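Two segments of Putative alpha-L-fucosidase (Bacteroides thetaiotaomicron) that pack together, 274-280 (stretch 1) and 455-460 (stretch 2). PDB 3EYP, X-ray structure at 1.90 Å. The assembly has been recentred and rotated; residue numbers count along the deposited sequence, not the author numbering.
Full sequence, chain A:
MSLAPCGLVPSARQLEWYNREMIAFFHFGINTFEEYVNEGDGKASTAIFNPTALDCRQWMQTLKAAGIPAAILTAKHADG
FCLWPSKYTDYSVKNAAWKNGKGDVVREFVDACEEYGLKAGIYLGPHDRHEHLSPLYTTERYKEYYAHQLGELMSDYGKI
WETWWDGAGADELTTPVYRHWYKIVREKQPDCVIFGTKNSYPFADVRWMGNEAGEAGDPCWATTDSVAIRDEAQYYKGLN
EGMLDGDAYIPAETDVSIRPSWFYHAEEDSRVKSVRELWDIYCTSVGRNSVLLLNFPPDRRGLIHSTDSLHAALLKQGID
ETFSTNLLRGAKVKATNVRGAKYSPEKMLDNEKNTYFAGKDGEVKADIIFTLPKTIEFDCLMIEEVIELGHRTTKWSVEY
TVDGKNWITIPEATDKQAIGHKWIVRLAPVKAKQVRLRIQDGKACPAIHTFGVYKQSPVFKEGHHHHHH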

# COMPACT_ATOMS: atom_id res chain seq x y z
N SER A 274 1.28 6.03 17.60
CA SER A 274 0.23 5.48 18.45
C SER A 274 -0.75 4.71 17.57
O SER A 274 -0.78 4.90 16.38
N VAL A 275 -1.54 3.84 18.19
CA VAL A 275 -2.56 3.08 17.47
C VAL A 275 -3.54 4.01 16.77
O VAL A 275 -3.90 3.79 15.61
N ARG A 276 -3.94 5.06 17.48
CA ARG A 276 -4.81 6.10 16.91
C ARG A 276 -4.21 6.77 15.68
O ARG A 276 -4.91 6.99 14.71
N GLU A 277 -2.93 7.07 15.75
CA GLU A 277 -2.17 7.63 14.60
C GLU A 277 -2.18 6.68 13.42
O GLU A 277 -2.40 7.07 12.28
N LEU A 278 -1.99 5.39 13.71
CA LEU A 278 -1.94 4.37 12.65
C LEU A 278 -3.33 4.13 12.01
O LEU A 278 -3.46 3.85 10.84
N TRP A 279 -4.35 4.27 12.85
CA TRP A 279 -5.72 4.17 12.39
C TRP A 279 -6.01 5.31 11.43
O TRP A 279 -6.62 5.14 10.39
N ASP A 280 -5.52 6.49 11.78
CA ASP A 280 -5.68 7.66 10.93
C ASP A 280 -5.02 7.38 9.58
O ASP A 280 -5.56 7.58 8.52
N LYS A 455 -19.46 0.93 13.70
CA LYS A 455 -19.12 1.61 14.91
C LYS A 455 -17.63 1.31 15.21
O LYS A 455 -17.20 0.14 15.27
N GLN A 456 -16.87 2.38 15.34
CA GLN A 456 -15.41 2.26 15.47
C GLN A 456 -15.08 1.57 16.78
O GLN A 456 -15.71 1.84 17.79
N SER A 457 -14.09 0.70 16.73
CA SER A 457 -13.65 -0.10 17.89
C SER A 457 -13.23 0.77 19.04
O SER A 457 -12.67 1.85 18.86
N PRO A 458 -13.48 0.29 20.26
CA PRO A 458 -12.96 1.03 21.40
C PRO A 458 -11.45 1.09 21.41
O PRO A 458 -10.85 1.96 22.01
N VAL A 459 -10.84 0.16 20.71
CA VAL A 459 -9.39 0.15 20.60
C VAL A 459 -8.92 1.50 20.16
O VAL A 459 -7.88 1.93 20.55
N PHE A 460 -9.72 2.16 19.36
CA PHE A 460 -9.38 3.47 18.79
C PHE A 460 -9.91 4.60 19.66
O PHE A 460 -10.33 5.64 19.10

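The contact joins the opening turns of a helix, 275-280, to an irregular segment, 455-460, and buries 331 Å² counted over both sides. The backbones come nearest at R276 and F460, whose CA atoms lie 5.6 Å apart. Helical spacing puts V275 and W279, four residues apart, on the side facing the loop: they are linked by the backbone hydrogen bond from W279 N to V275 O (2.8 Å), and both direct CA-to-CB toward stretch 2. E277 and D280 are out of reach, and L278 starts sideways and makes no contact.

F460 is the main bump, with 116 Å² covered. Its CA-to-CB bond runs sideways, but chi1 of -58° (m) and chi2 of -34° bring the ring nearer to the helix. W279, with chi1 at 168° (t) and chi2 at -130°, lays its indole against that ring. The evidence for a face-to-face stack is direct: the centroids of the W279 five-membered ring and the F460 ring are 3.6 Å apart, the planes meet at 14°, and W279 CD2 approaches F460 CE2 to 3.2 Å. W279 CB also sits over the phenyl face, 3.9 Å from the F460 ring centroid and 18° off the ring normal, a CH-pi contact that extends the covered surface back toward the helix backbone.

The edge of the phenyl ring is met by V275. Its t rotamer (177°) places CG1 near the plane of the F460 ring, 4.1 Å from F460 CD1. The same methyl reaches V459 CG1 at 3.9 Å, so it fits into the hollow bordered by the F460 ring edge and the V459 side chain. V459 is itself t (170°), with CA-to-CB directed sideways.

At the indole edge the packing turns polar. Q456, m at chi1 (-72°) and t at chi2 (175°), extends its amide so that W279 NE1 donates to Q456 OE1 at 2.9 Å, with an N-H...acceptor angle of 151°. OE1 lies near the indole plane, leaving the ring face to F460; the amide's NE2 is hydrogen-bonded elsewhere in the structure. This is the only hydrogen bond across the stretches.

R276 borders the contact. Its CA-to-CB bond points sideways, and the long side chain, with chi1 (-94°) and chi3 (95°) between wells, brings NH1 to within 4.2 Å of F460 CB. NH1 is also 2.5 Å from F460 O, but the angle is poor, so it is not counted as a hydrogen bond. The contact described here thus combines the aromatic stack, the apolar fit round V275 and one indole-amide hydrogen bond, with the short R276-F460 approach at its border.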

# COMPACT_ATOMS: atom_id res chain seq x y z
CB SER A 274 -0.49 6.61 19.19
OG SER A 274 -1.27 7.36 18.26
CB VAL A 275 -3.33 2.08 18.43
CG1 VAL A 275 -4.44 1.33 17.71
CG2 VAL A 275 -2.32 1.14 19.07
CB ARG A 276 -5.22 7.17 17.92
CG ARG A 276 -6.54 6.83 18.56
CD ARG A 276 -6.88 7.75 19.74
NE ARG A 276 -7.71 8.90 19.38
CZ ARG A 276 -8.84 8.84 18.66
NH1 ARG A 276 -9.28 7.68 18.15
NH2 ARG A 276 -9.51 9.96 18.41
CB GLU A 277 -0.74 8.02 14.99
CG GLU A 277 -0.76 9.32 15.79
CD GLU A 277 0.55 9.71 16.50
OE1 GLU A 277 0.70 10.94 16.73
OE2 GLU A 277 1.41 8.86 16.83
CB LEU A 278 -1.36 3.06 13.20
CG LEU A 278 0.15 3.18 13.54
CD1 LEU A 278 0.56 1.92 14.33
CD2 LEU A 278 1.02 3.43 12.22
CB TRP A 279 -6.69 4.18 13.60
CG TRP A 279 -8.14 4.35 13.30
CD1 TRP A 279 -8.98 5.24 13.90
CD2 TRP A 279 -8.93 3.58 12.40
NE1 TRP A 279 -10.26 5.08 13.41
CE2 TRP A 279 -10.26 4.04 12.51
CE3 TRP A 279 -8.66 2.51 11.53
CZ2 TRP A 279 -11.29 3.52 11.75
CZ3 TRP A 279 -9.68 1.99 10.77
CH2 TRP A 279 -11.00 2.49 10.90
CB ASP A 280 -4.97 8.88 11.51
CG ASP A 280 -5.71 9.48 12.68
OD1 ASP A 280 -6.86 9.06 12.91
OD2 ASP A 280 -5.17 10.43 13.31
CB LYS A 455 -20.06 1.14 16.06
CG LYS A 455 -19.73 1.74 17.41
CD LYS A 455 -19.80 3.21 17.50
CE LYS A 455 -18.90 3.73 18.67
NZ LYS A 455 -17.40 3.95 18.28
CB GLN A 456 -14.71 3.61 15.41
CG GLN A 456 -14.69 4.24 14.07
CD GLN A 456 -14.11 5.59 14.08
OE1 GLN A 456 -12.93 5.76 14.44
NE2 GLN A 456 -14.90 6.60 13.66
CB SER A 457 -12.50 -1.08 17.52
OG SER A 457 -11.87 -1.61 18.68
CB PRO A 458 -13.46 0.20 22.58
CG PRO A 458 -14.65 -0.46 22.05
CD PRO A 458 -14.36 -0.80 20.67
CB VAL A 459 -8.86 -0.91 19.57
CG1 VAL A 459 -7.33 -0.67 19.33
CG2 VAL A 459 -9.14 -2.34 20.08
CB PHE A 460 -9.97 3.66 17.37
CG PHE A 460 -9.54 2.63 16.36
CD1 PHE A 460 -8.27 2.07 16.39
CD2 PHE A 460 -10.37 2.27 15.33
CE1 PHE A 460 -7.89 1.14 15.45
CE2 PHE A 460 -10.00 1.32 14.41
CZ PHE A 460 -8.75 0.78 14.45